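Local atomic coordinates of ribonuclease P protein component 3 (PDB entry 3WYZ), a protein that probably serves as a protein subunit of ribonuclease P, the RNA-protein enzyme that cleaves the 5' leader from tRNA precursors. Residues V107-S112 against G134-F139; V14-R19 against P172-S177; G94-N99 against R117-F122; D29-V34 against R186-L191. All blocks are in the same frame, centred on the assembly; numbering follows the deposited sequence.

Contact 1: V107-S112 against G134-F139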
loop_
_atom_site.group_PDB
_atom_site.type_symbol
_atom_site.label_atom_id
_atom_site.label_comp_id
_atom_site.label_asym_id
_atom_site.label_seq_id
_atom_site.Cartn_x
_atom_site.Cartn_y
_atom_site.Cartn_z
ATOM N N VAL A 107 -1.646 -8.487 8.207
ATOM C CA VAL A 107 -1.713 -8.323 6.764
ATOM C C VAL A 107 -0.400 -7.699 6.267
ATOM O O VAL A 107 0.329 -7.071 7.044
ATOM C CB VAL A 107 -2.950 -7.460 6.388
ATOM C CG1 VAL A 107 -2.624 -5.972 6.333
ATOM C CG2 VAL A 107 -3.544 -7.923 5.087
ATOM N N ASP A 108 -0.089 -7.882 4.984
ATOM C CA ASP A 108 1.172 -7.375 4.419
ATOM C C ASP A 108 1.255 -5.853 4.505
ATOM O O ASP A 108 2.290 -5.305 4.875
ATOM C CB ASP A 108 1.347 -7.826 2.963
ATOM C CG ASP A 108 1.579 -9.328 2.838
ATOM O OD1 ASP A 108 2.612 -9.813 3.352
ATOM O OD2 ASP A 108 0.727 -10.025 2.234
ATOM N N ALA A 109 0.171 -5.167 4.155
ATOM C CA ALA A 109 0.170 -3.708 4.201
ATOM C C ALA A 109 -1.216 -3.116 4.368
ATOM O O ALA A 109 -2.196 -3.649 3.852
ATOM C CB ALA A 109 0.816 -3.141 2.947
ATOM N N LEU A 110 -1.268 -2.002 5.094
ATOM C CA LEU A 110 -2.447 -1.160 5.177
ATOM C C LEU A 110 -2.191 0.063 4.309
ATOM O O LEU A 110 -1.270 0.832 4.580
ATOM C CB LEU A 110 -2.697 -0.731 6.624
ATOM C CG LEU A 110 -3.917 0.151 6.895
ATOM C CD1 LEU A 110 -5.194 -0.588 6.534
ATOM C CD2 LEU A 110 -3.944 0.601 8.352
ATOM N N ILE A 111 -2.998 0.225 3.265
ATOM C CA ILE A 111 -2.817 1.304 2.307
ATOM C C ILE A 111 -3.669 2.499 2.707
ATOM O O ILE A 111 -4.892 2.378 2.820
ATOM C CB ILE A 111 -3.214 0.869 0.878
ATOM C CG1 ILE A 111 -2.518 -0.436 0.473
ATOM C CG2 ILE A 111 -2.892 1.967 -0.127
ATOM C CD1 ILE A 111 -1.000 -0.395 0.499
ATOM N N SER A 112 -3.011 3.640 2.931
ATOM C CA SER A 112 -3.682 4.919 3.185
ATOM C C SER A 112 -4.773 4.847 4.262
ATOM O O SER A 112 -5.955 4.882 3.941
ATOM C CB SER A 112 -4.286 5.455 1.885
ATOM O OG SER A 112 -3.279 5.722 0.934
ATOM N N GLY A 134 4.330 -6.435 12.396
ATOM C CA GLY A 134 5.095 -6.302 11.154
ATOM C C GLY A 134 4.297 -5.845 9.942
ATOM O O GLY A 134 4.669 -6.147 8.811
ATOM N N VAL A 135 3.209 -5.108 10.171
ATOM C CA VAL A 135 2.324 -4.658 9.093
ATOM C C VAL A 135 2.813 -3.326 8.522
ATOM O O VAL A 135 2.947 -2.352 9.257
ATOM C CB VAL A 135 0.877 -4.497 9.595
ATOM C CG1 VAL A 135 -0.035 -4.005 8.473
ATOM C CG2 VAL A 135 0.362 -5.818 10.156
ATOM N N ALA A 136 3.071 -3.291 7.215
ATOM C CA ALA A 136 3.586 -2.092 6.555
ATOM C C ALA A 136 2.489 -1.064 6.312
ATOM O O ALA A 136 1.318 -1.407 6.147
ATOM C CB ALA A 136 4.250 -2.455 5.236
ATOM N N ILE A 137 2.881 0.205 6.284
ATOM C CA ILE A 137 1.968 1.283 5.906
ATOM C C ILE A 137 2.277 1.746 4.495
ATOM O O ILE A 137 3.409 2.122 4.209
ATOM C CB ILE A 137 2.062 2.481 6.869
ATOM C CG1 ILE A 137 1.725 2.041 8.295
ATOM C CG2 ILE A 137 1.122 3.605 6.437
ATOM C CD1 ILE A 137 0.294 1.569 8.496
ATOM N N GLY A 138 1.256 1.729 3.637
ATOM C CA GLY A 138 1.365 2.207 2.266
ATOM C C GLY A 138 0.970 3.664 2.104
ATOM O O GLY A 138 -0.188 4.025 2.291
ATOM N N PHE A 139 1.941 4.496 1.745
ATOM C CA PHE A 139 1.700 5.907 1.469
ATOM C C PHE A 139 1.400 6.101 -0.009
ATOM O O PHE A 139 2.321 6.224 -0.822
ATOM C CB PHE A 139 2.918 6.751 1.864
ATOM C CG PHE A 139 3.133 6.839 3.342
ATOM C CD1 PHE A 139 3.889 5.893 3.995
ATOM C CD2 PHE A 139 2.577 7.871 4.073
ATOM C CE1 PHE A 139 4.089 5.969 5.359
ATOM C CE2 PHE A 139 2.767 7.956 5.438
ATOM C CZ PHE A 139 3.525 7.004 6.083
HETATM O O HOH W 1 4.639 -6.221 5.901
#
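A109-I111 and A136-G138 lie side by side as parallel strands of one beta-alpha-beta unit in a TIM-barrel-like fold, with helix 124-133 as the crossover. A109 faces A136, L110 faces I137 and I111 faces G138. The backbone bonds alternate. A136 N donates to D108 O at 3.2 Å. L110 then works in both directions: its N donates to A136 O at 2.9 Å, and its O accepts from G138 N at 2.8 Å. S112 N closes the row on G138 O at 2.9 Å. Beside the first bond, a water donates to both D108 O and G134 O. The carbonyl of D108 therefore has two donors. V135 CG1 stands anti to the backbone N (chi1 179°). With CG2 it straddles V107 O, each methyl 3.4 Å from that oxygen. V107 CG1 meets V135 CG1 at 3.9 Å. On one face of the sheet, A109 and I111 also touch F174 of strand 173-176. On the other face, L110 packs on helix 96-104. I111 CD1 lies 3.9 Å from G138 CA, just where a side chain at G138 would have to go. The pairing thus rests on main-chain bonds that satisfy buried polar atoms. A109, A136 and G138 carry little or no side chain on the face toward F174, and the CA atoms of I111 and G138 lie 4.3 Å apart.

Contact 2: V14-R19 against P172-S177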
loop_
_atom_site.group_PDB
_atom_site.type_symbol
_atom_site.label_atom_id
_atom_site.label_comp_id
_atom_site.label_asym_id
_atom_site.label_seq_id
_atom_site.Cartn_x
_atom_site.Cartn_y
_atom_site.Cartn_z
ATOM N N VAL A 14 11.312 -0.215 -6.156
ATOM C CA VAL A 14 10.191 -1.155 -6.294
ATOM C C VAL A 14 8.854 -0.413 -6.214
ATOM O O VAL A 14 8.641 0.387 -5.314
ATOM C CB VAL A 14 10.223 -2.229 -5.198
ATOM C CG1 VAL A 14 8.998 -3.138 -5.288
ATOM C CG2 VAL A 14 11.512 -3.041 -5.286
ATOM N N GLU A 15 7.964 -0.680 -7.165
ATOM C CA GLU A 15 6.614 -0.110 -7.141
ATOM C C GLU A 15 5.657 -1.172 -6.611
ATOM O O GLU A 15 5.423 -2.176 -7.268
ATOM C CB GLU A 15 6.218 0.362 -8.543
ATOM C CG GLU A 15 4.775 0.825 -8.716
ATOM C CD GLU A 15 4.282 1.754 -7.619
ATOM O OE1 GLU A 15 3.833 1.245 -6.579
ATOM O OE2 GLU A 15 4.311 2.991 -7.810
ATOM N N MET A 16 5.123 -0.932 -5.415
ATOM C CA MET A 16 4.350 -1.924 -4.671
ATOM C C MET A 16 2.879 -2.011 -5.050
ATOM O O MET A 16 2.223 -2.986 -4.705
ATOM C CB MET A 16 4.434 -1.639 -3.170
ATOM C CG MET A 16 5.798 -1.875 -2.557
ATOM S SD MET A 16 6.307 -3.591 -2.673
ATOM C CE MET A 16 5.327 -4.339 -1.366
ATOM N N ASP A 17 2.357 -1.015 -5.754
ATOM C CA ASP A 17 0.923 -0.949 -6.002
ATOM C C ASP A 17 0.592 -0.175 -7.281
ATOM O O ASP A 17 0.582 1.049 -7.293
ATOM C CB ASP A 17 0.253 -0.316 -4.774
ATOM C CG ASP A 17 -1.259 -0.333 -4.833
ATOM O OD1 ASP A 17 -1.825 -1.074 -5.660
ATOM O OD2 ASP A 17 -1.871 0.402 -4.019
ATOM N N VAL A 18 0.363 -0.916 -8.363
ATOM C CA VAL A 18 -0.214 -0.376 -9.595
ATOM C C VAL A 18 -1.373 -1.280 -10.006
ATOM O O VAL A 18 -1.294 -2.500 -9.876
ATOM C CB VAL A 18 0.820 -0.265 -10.739
ATOM C CG1 VAL A 18 1.854 0.795 -10.419
ATOM C CG2 VAL A 18 1.513 -1.582 -10.999
ATOM N N ARG A 19 -2.448 -0.679 -10.505
ATOM C CA ARG A 19 -3.715 -1.393 -10.681
ATOM C C ARG A 19 -4.234 -1.429 -12.121
ATOM O O ARG A 19 -5.357 -1.873 -12.356
ATOM C CB ARG A 19 -4.766 -0.766 -9.765
ATOM C CG ARG A 19 -4.411 -0.861 -8.292
ATOM C CD ARG A 19 -5.097 0.206 -7.460
ATOM N NE ARG A 19 -4.607 0.208 -6.086
ATOM C CZ ARG A 19 -5.113 0.950 -5.105
ATOM N NH1 ARG A 19 -6.143 1.762 -5.332
ATOM N NH2 ARG A 19 -4.591 0.876 -3.887
ATOM N N PRO A 172 7.165 -0.795 9.338
ATOM C CA PRO A 172 7.564 -0.834 7.929
ATOM C C PRO A 172 6.662 0.055 7.081
ATOM O O PRO A 172 5.508 0.282 7.443
ATOM C CB PRO A 172 7.385 -2.308 7.543
ATOM C CG PRO A 172 7.396 -3.062 8.840
ATOM C CD PRO A 172 6.798 -2.130 9.852
ATOM N N ARG A 173 7.183 0.559 5.966
ATOM C CA ARG A 173 6.402 1.428 5.091
ATOM C C ARG A 173 6.963 1.471 3.684
ATOM O O ARG A 173 8.102 1.094 3.443
ATOM C CB ARG A 173 6.324 2.849 5.651
ATOM C CG ARG A 173 7.661 3.583 5.730
ATOM C CD ARG A 173 8.489 3.086 6.907
ATOM N NE ARG A 173 9.711 3.848 7.093
ATOM C CZ ARG A 173 10.478 3.796 8.179
ATOM N NH1 ARG A 173 10.164 3.003 9.211
ATOM N NH2 ARG A 173 11.572 4.548 8.229
ATOM N N PHE A 174 6.138 1.936 2.759
ATOM C CA PHE A 174 6.579 2.196 1.403
ATOM C C PHE A 174 5.759 3.316 0.782
ATOM O O PHE A 174 4.624 3.561 1.198
ATOM C CB PHE A 174 6.489 0.926 0.552
ATOM C CG PHE A 174 5.133 0.277 0.554
ATOM C CD1 PHE A 174 4.160 0.661 -0.355
ATOM C CD2 PHE A 174 4.844 -0.746 1.439
ATOM C CE1 PHE A 174 2.919 0.053 -0.365
ATOM C CE2 PHE A 174 3.604 -1.362 1.433
ATOM C CZ PHE A 174 2.639 -0.956 0.534
ATOM N N ILE A 175 6.358 4.001 -0.191
ATOM C CA ILE A 175 5.651 4.985 -0.994
ATOM C C ILE A 175 5.202 4.297 -2.276
ATOM O O ILE A 175 5.964 3.533 -2.869
ATOM C CB ILE A 175 6.538 6.190 -1.377
ATOM C CG1 ILE A 175 7.228 6.801 -0.146
ATOM C CG2 ILE A 175 5.719 7.235 -2.126
ATOM C CD1 ILE A 175 6.296 7.277 0.942
ATOM N N THR A 176 3.977 4.589 -2.710
ATOM C CA THR A 176 3.459 4.029 -3.950
ATOM C C THR A 176 2.491 4.971 -4.655
ATOM O O THR A 176 1.876 5.823 -4.031
ATOM C CB THR A 176 2.786 2.661 -3.716
ATOM O OG1 THR A 176 2.302 2.151 -4.961
ATOM C CG2 THR A 176 1.630 2.764 -2.716
ATOM N N SER A 177 2.379 4.813 -5.970
ATOM C CA SER A 177 1.437 5.589 -6.762
ATOM C C SER A 177 0.005 5.114 -6.549
ATOM O O SER A 177 -0.923 5.927 -6.557
ATOM C CB SER A 177 1.787 5.512 -8.254
ATOM O OG SER A 177 1.567 4.204 -8.773
HETATM O O HOH W 2 6.285 1.140 -3.946
#
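Strands 14-18 and 173-176 make an angle of 71°, with their axes 6.5 Å apart at closest approach, and no direct backbone-to-backbone hydrogen bond joins them. They are the first and last strands of the TIM-barrel-like sheet, so this is where the barrel comes round on itself. Side chains and one water do the joining. E15 CG is anti to the backbone N (chi1 173°), and a bend at chi2 follows. The carboxylate ends beside T176 and S177. Its OE2 takes both S177 N and S177 OG, each at 3.2 Å and from the same face of its plane. OE1 accepts from D17 N at 2.8 Å. T176 OG1 also donates to OE1, but that distance is too short to trust in detail. An alanine in place of E15 would probably leave S177 N and D17 N without their acceptor and remove this side-chain link between the strands. Elsewhere between the strands, a water accepts from M16 N and donates to V14 O and I175 O. M16 lies over one face of the F174 ring, crossing it at about a right angle. Its CB is 3.6 Å from F174 CE1, and its CG is 4.0 Å from the ring centroid. The sulfur adds an oblique Met-aromatic contact. D17 OD1 bonds T37 OG1 of strand 33-41. R19 also grips D17 side-on, with NE on OD1 at 3.1 Å and NH2 on OD2 at 2.8 Å.

Contact 3: G94-N99 against R117-F122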
loop_
_atom_site.group_PDB
_atom_site.type_symbol
_atom_site.label_atom_id
_atom_site.label_comp_id
_atom_site.label_asym_id
_atom_site.label_seq_id
_atom_site.Cartn_x
_atom_site.Cartn_y
_atom_site.Cartn_z
ATOM N N GLY A 94 -9.180 3.651 5.797
ATOM C CA GLY A 94 -10.254 4.639 5.781
ATOM C C GLY A 94 -11.292 4.447 6.870
ATOM O O GLY A 94 -11.822 5.425 7.409
ATOM N N ASP A 95 -11.609 3.189 7.168
ATOM C CA ASP A 95 -12.504 2.853 8.266
ATOM C C ASP A 95 -11.644 2.413 9.444
ATOM O O ASP A 95 -10.688 1.654 9.273
ATOM C CB ASP A 95 -13.473 1.745 7.838
ATOM C CG ASP A 95 -14.515 1.406 8.907
ATOM O OD1 ASP A 95 -14.661 2.147 9.903
ATOM O OD2 ASP A 95 -15.205 0.382 8.739
ATOM N N MET A 96 -11.980 2.897 10.637
ATOM C CA MET A 96 -11.167 2.636 11.818
ATOM C C MET A 96 -11.208 1.180 12.276
ATOM O O MET A 96 -10.196 0.654 12.753
ATOM C CB MET A 96 -11.565 3.567 12.963
ATOM C CG MET A 96 -10.881 4.921 12.903
ATOM S SD MET A 96 -9.080 4.813 13.000
ATOM C CE MET A 96 -8.723 6.320 13.902
ATOM N N ARG A 97 -12.368 0.537 12.141
ATOM C CA ARG A 97 -12.494 -0.901 12.403
ATOM C C ARG A 97 -11.642 -1.714 11.426
ATOM O O ARG A 97 -11.048 -2.731 11.800
ATOM C CB ARG A 97 -13.952 -1.354 12.290
ATOM C CG ARG A 97 -14.849 -0.856 13.406
ATOM C CD ARG A 97 -16.222 -1.518 13.363
ATOM N NE ARG A 97 -17.043 -1.124 14.506
ATOM C CZ ARG A 97 -18.276 -1.567 14.751
ATOM N NH1 ARG A 97 -18.866 -2.435 13.932
ATOM N NH2 ARG A 97 -18.926 -1.136 15.829
ATOM N N ILE A 98 -11.599 -1.260 10.175
ATOM C CA ILE A 98 -10.823 -1.918 9.127
ATOM C C ILE A 98 -9.337 -1.698 9.342
ATOM O O ILE A 98 -8.557 -2.647 9.277
ATOM C CB ILE A 98 -11.234 -1.426 7.723
ATOM C CG1 ILE A 98 -12.697 -1.805 7.440
ATOM C CG2 ILE A 98 -10.311 -1.986 6.645
ATOM C CD1 ILE A 98 -12.997 -3.292 7.464
ATOM N N ASN A 99 -8.957 -0.449 9.603
ATOM C CA ASN A 99 -7.573 -0.117 9.917
ATOM C C ASN A 99 -7.024 -0.987 11.046
ATOM O O ASN A 99 -5.914 -1.495 10.948
ATOM C CB ASN A 99 -7.434 1.363 10.299
ATOM C CG ASN A 99 -7.583 2.297 9.114
ATOM O OD1 ASN A 99 -7.871 1.867 8.009
ATOM N ND2 ASN A 99 -7.400 3.587 9.351
ATOM N N ARG A 117 -11.076 10.455 5.022
ATOM C CA ARG A 117 -11.291 10.868 6.410
ATOM C C ARG A 117 -10.916 12.327 6.623
ATOM O O ARG A 117 -10.331 12.972 5.745
ATOM C CB ARG A 117 -10.451 10.012 7.363
ATOM C CG ARG A 117 -10.697 8.515 7.283
ATOM C CD ARG A 117 -9.814 7.777 8.284
ATOM N NE ARG A 117 -10.126 8.133 9.667
ATOM C CZ ARG A 117 -11.182 7.689 10.344
ATOM N NH1 ARG A 117 -12.054 6.852 9.791
ATOM N NH2 ARG A 117 -11.367 8.080 11.594
ATOM N N LYS A 118 -11.253 12.832 7.807
ATOM C CA LYS A 118 -10.818 14.156 8.248
ATOM C C LYS A 118 -9.767 14.035 9.349
ATOM O O LYS A 118 -9.573 14.961 10.123
ATOM C CB LYS A 118 -12.015 14.992 8.719
ATOM C CG LYS A 118 -12.956 15.412 7.598
ATOM C CD LYS A 118 -14.101 14.428 7.408
ATOM C CE LYS A 118 -15.238 14.671 8.395
ATOM N NZ LYS A 118 -15.995 15.928 8.122
ATOM N N ASP A 119 -9.080 12.893 9.390
ATOM C CA ASP A 119 -8.006 12.641 10.352
ATOM C C ASP A 119 -7.096 11.500 9.843
ATOM O O ASP A 119 -7.461 10.790 8.902
ATOM C CB ASP A 119 -8.592 12.306 11.735
ATOM C CG ASP A 119 -9.390 11.010 11.744
ATOM O OD1 ASP A 119 -8.787 9.914 11.636
ATOM O OD2 ASP A 119 -10.629 11.087 11.882
ATOM N N PRO A 120 -5.910 11.323 10.460
ATOM C CA PRO A 120 -4.938 10.321 9.982
ATOM C C PRO A 120 -5.431 8.877 9.939
ATOM O O PRO A 120 -4.969 8.099 9.105
ATOM C CB PRO A 120 -3.792 10.439 10.989
ATOM C CG PRO A 120 -3.894 11.813 11.520
ATOM C CD PRO A 120 -5.349 12.154 11.545
ATOM N N GLY A 121 -6.347 8.520 10.832
ATOM C CA GLY A 121 -6.821 7.143 10.933
ATOM C C GLY A 121 -5.738 6.234 11.476
ATOM O O GLY A 121 -5.716 5.034 11.210
ATOM N N PHE A 122 -4.848 6.821 12.265
ATOM C CA PHE A 122 -3.647 6.145 12.734
ATOM C C PHE A 122 -3.191 6.881 13.988
ATOM O O PHE A 122 -3.166 8.112 14.013
ATOM C CB PHE A 122 -2.572 6.204 11.644
ATOM C CG PHE A 122 -1.517 5.142 11.756
ATOM C CD1 PHE A 122 -1.801 3.832 11.411
ATOM C CD2 PHE A 122 -0.227 5.459 12.164
ATOM C CE1 PHE A 122 -0.830 2.855 11.496
ATOM C CE2 PHE A 122 0.753 4.484 12.245
ATOM C CZ PHE A 122 0.449 3.183 11.909
HETATM O O HOH W 3 -14.243 4.746 11.156
#
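M96 lies over one face of the R117 guanidinium, the two side chains crossing at about a right angle. M96 CG is 3.5 Å from R117 NH2. The methionine chain bends at chi2 and chi3 and carries CE on to G121, 3.6 Å from its CA. The polar partners of the guanidinium, G94 O and D119 OD1, lie near its plane. NH1 donates to G94 O at 2.8 Å. NE and NH2 both bond D119 OD1, and this is a salt bridge, with NE at 3.0 Å. The bend at chi3 (63°) turns CZ out of the extended line of the chain. R117 CD and CG also rest against G94 O. An alanine in place of R117 would probably leave D119 without its counter-charge, G94 O without this donor and M96 CG without the flat group it packs on. A second link runs through N99. Its ND2 donates to G121 O at 2.9 Å, on a lone pair in the carbonyl plane, and also to P113 O. Its OD1 accepts from G94 N at 3.1 Å. G121 has no side chain, and a CB there would sit tight against N99 ND2. D95 holds the N-cap position of helix 96-104. A water accepts from M96 N in the first turn. The contact therefore ties the start of helix 96-104 to the loop before helix 124-133. One amide serves both loops, and the arginine is charge-paired within its own loop while it binds a main-chain carbonyl of the other.

Contact 4: D29-V34 against R186-L191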
loop_
_atom_site.group_PDB
_atom_site.type_symbol
_atom_site.label_atom_id
_atom_site.label_comp_id
_atom_site.label_asym_id
_atom_site.label_seq_id
_atom_site.Cartn_x
_atom_site.Cartn_y
_atom_site.Cartn_z
ATOM N N ASP A 29 9.619 0.126 -16.800
ATOM C CA ASP A 29 10.838 0.808 -17.248
ATOM C C ASP A 29 11.533 1.559 -16.114
ATOM O O ASP A 29 12.760 1.583 -16.045
ATOM C CB ASP A 29 10.520 1.816 -18.359
ATOM C CG ASP A 29 10.188 1.163 -19.683
ATOM O OD1 ASP A 29 10.438 -0.046 -19.863
ATOM O OD2 ASP A 29 9.679 1.884 -20.565
ATOM N N TRP A 30 10.745 2.188 -15.244
ATOM C CA TRP A 30 11.290 3.071 -14.206
ATOM C C TRP A 30 11.648 2.344 -12.905
ATOM O O TRP A 30 12.484 2.827 -12.142
ATOM C CB TRP A 30 10.308 4.204 -13.886
ATOM C CG TRP A 30 9.814 4.957 -15.083
ATOM C CD1 TRP A 30 10.449 5.108 -16.278
ATOM C CD2 TRP A 30 8.584 5.688 -15.186
ATOM N NE1 TRP A 30 9.687 5.869 -17.126
ATOM C CE2 TRP A 30 8.541 6.248 -16.478
ATOM C CE3 TRP A 30 7.516 5.926 -14.308
ATOM C CZ2 TRP A 30 7.464 7.030 -16.924
ATOM C CZ3 TRP A 30 6.447 6.700 -14.751
ATOM C CH2 TRP A 30 6.427 7.239 -16.049
ATOM N N PHE A 31 11.001 1.210 -12.641
ATOM C CA PHE A 31 11.223 0.462 -11.401
ATOM C C PHE A 31 11.788 -0.922 -11.689
ATOM O O PHE A 31 11.515 -1.508 -12.734
ATOM C CB PHE A 31 9.920 0.345 -10.614
ATOM C CG PHE A 31 9.385 1.665 -10.141
ATOM C CD1 PHE A 31 8.512 2.405 -10.939
ATOM C CD2 PHE A 31 9.762 2.180 -8.904
ATOM C CE1 PHE A 31 8.021 3.628 -10.509
ATOM C CE2 PHE A 31 9.278 3.406 -8.470
ATOM C CZ PHE A 31 8.406 4.131 -9.273
ATOM N N ASP A 32 12.575 -1.433 -10.748
ATOM C CA ASP A 32 13.191 -2.752 -10.877
ATOM C C ASP A 32 12.193 -3.893 -10.694
ATOM O O ASP A 32 12.357 -4.965 -11.280
ATOM C CB ASP A 32 14.336 -2.892 -9.878
ATOM C CG ASP A 32 15.488 -1.965 -10.194
ATOM O OD1 ASP A 32 15.347 -0.739 -9.998
ATOM O OD2 ASP A 32 16.532 -2.466 -10.653
ATOM N N GLU A 33 11.180 -3.667 -9.862
ATOM C CA GLU A 33 10.078 -4.607 -9.695
ATOM C C GLU A 33 8.778 -3.829 -9.627
ATOM O O GLU A 33 8.724 -2.749 -9.037
ATOM C CB GLU A 33 10.237 -5.418 -8.410
ATOM C CG GLU A 33 11.569 -6.135 -8.271
ATOM C CD GLU A 33 11.615 -7.060 -7.063
ATOM O OE1 GLU A 33 10.708 -7.917 -6.938
ATOM O OE2 GLU A 33 12.562 -6.934 -6.247
ATOM N N VAL A 34 7.729 -4.381 -10.226
ATOM C CA VAL A 34 6.411 -3.758 -10.191
ATOM C C VAL A 34 5.369 -4.795 -9.789
ATOM O O VAL A 34 5.212 -5.818 -10.454
ATOM C CB VAL A 34 6.032 -3.124 -11.549
ATOM C CG1 VAL A 34 4.692 -2.413 -11.451
ATOM C CG2 VAL A 34 7.104 -2.143 -12.000
ATOM N N ARG A 186 4.255 7.577 -11.417
ATOM C CA ARG A 186 5.352 8.537 -11.286
ATOM C C ARG A 186 6.650 7.787 -10.993
ATOM O O ARG A 186 6.642 6.723 -10.378
ATOM C CB ARG A 186 5.075 9.530 -10.155
ATOM C CG ARG A 186 3.771 10.311 -10.267
ATOM C CD ARG A 186 3.836 11.480 -11.244
ATOM N NE ARG A 186 3.018 11.253 -12.439
ATOM C CZ ARG A 186 3.448 11.320 -13.701
ATOM N NH1 ARG A 186 2.591 11.086 -14.690
ATOM N NH2 ARG A 186 4.716 11.620 -13.997
ATOM N N GLY A 187 7.768 8.358 -11.426
ATOM C CA GLY A 187 9.071 7.715 -11.274
ATOM C C GLY A 187 9.563 7.711 -9.838
ATOM O O GLY A 187 9.016 8.423 -8.995
ATOM N N PRO A 188 10.613 6.914 -9.552
ATOM C CA PRO A 188 11.170 6.810 -8.201
ATOM C C PRO A 188 11.498 8.163 -7.577
ATOM O O PRO A 188 11.186 8.390 -6.414
ATOM C CB PRO A 188 12.458 6.004 -8.404
ATOM C CG PRO A 188 12.250 5.240 -9.660
ATOM C CD PRO A 188 11.359 6.089 -10.523
ATOM N N ARG A 189 12.108 9.050 -8.360
ATOM C CA ARG A 189 12.509 10.366 -7.880
ATOM C C ARG A 189 11.305 11.200 -7.428
ATOM O O ARG A 189 11.382 11.902 -6.428
ATOM C CB ARG A 189 13.302 11.096 -8.967
ATOM C CG ARG A 189 14.017 12.348 -8.488
ATOM C CD ARG A 189 14.943 12.905 -9.561
ATOM N NE ARG A 189 16.244 12.231 -9.585
ATOM C CZ ARG A 189 16.591 11.230 -10.400
ATOM N NH1 ARG A 189 15.745 10.736 -11.302
ATOM N NH2 ARG A 189 17.815 10.717 -10.315
ATOM N N ASP A 190 10.197 11.105 -8.158
ATOM C CA ASP A 190 8.967 11.805 -7.783
ATOM C C ASP A 190 8.308 11.186 -6.557
ATOM O O ASP A 190 7.773 11.908 -5.712
ATOM C CB ASP A 190 7.964 11.838 -8.942
ATOM C CG ASP A 190 8.367 12.818 -10.045
ATOM O OD1 ASP A 190 9.567 13.192 -10.096
ATOM O OD2 ASP A 190 7.485 13.204 -10.861
ATOM N N LEU A 191 8.333 9.859 -6.455
ATOM C CA LEU A 191 7.765 9.187 -5.287
ATOM C C LEU A 191 8.551 9.525 -4.022
ATOM O O LEU A 191 7.972 9.643 -2.950
ATOM C CB LEU A 191 7.715 7.670 -5.498
ATOM C CG LEU A 191 6.754 7.142 -6.571
ATOM C CD1 LEU A 191 6.757 5.629 -6.540
ATOM C CD2 LEU A 191 5.337 7.667 -6.382
#
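W30 meets the residues that open helix 188-198. Its CB lies 4.0 Å from P188 CD. Further out, on the six-membered ring, CE3 comes 3.8 Å from G187 N. CZ3, the next atom round that ring, is 3.9 Å from R186 C. The indole thus packs obliquely against the main chain of R186 and G187 just ahead of the helix. F31 packs next to it. F31 and P188 meet tip to tip. P188 CG lies over one face of the F31 ring, 4.1 Å from its centroid, in a CH-pi contact. R186 O instead sits in the ring plane at its edge, 3.3 Å from F31 CZ. The same CZ touches L191 CD1 at 3.5 Å. P188 CG also touches W30 O at 3.5 Å, so one ring carbon meets both residues. No hydrogen bond crosses the contact, which is held by van der Waals packing. G187 takes the N-cap position, and its O accepts from L191 N in the first turn. P188 lacks an N-H, which costs little in a first helical turn. The contact joins the end of helix 21-30 and the loop before strand 33-41 to helix 188-198. F31 and L191 both touch E15 of strand 14-18. P188 and L191 also pack on L209 of helix 202-209.

In the fold
All four contacts belong to one TIM-barrel-like domain. Contacts 1 and 2 lie at the sheet, each about 5 Å from the chain centre. They touch directly, because strands 136-140 and 173-176 are neighbours. Contacts 3 and 4 lie about 15 Å out, on opposite sides of the centre, their centres about 28 Å apart. Contact 3 meets contact 1 through I137 with F122, and L110 with N99. Contact 4 meets contact 2 at neighbouring strands 14-18 and 33-41. Along the chain the segments of contacts 1 and 3 alternate, as do those of 2 and 4. Contact 2 joins the first and last strands, while contacts 1 and 3 join elements close in sequence.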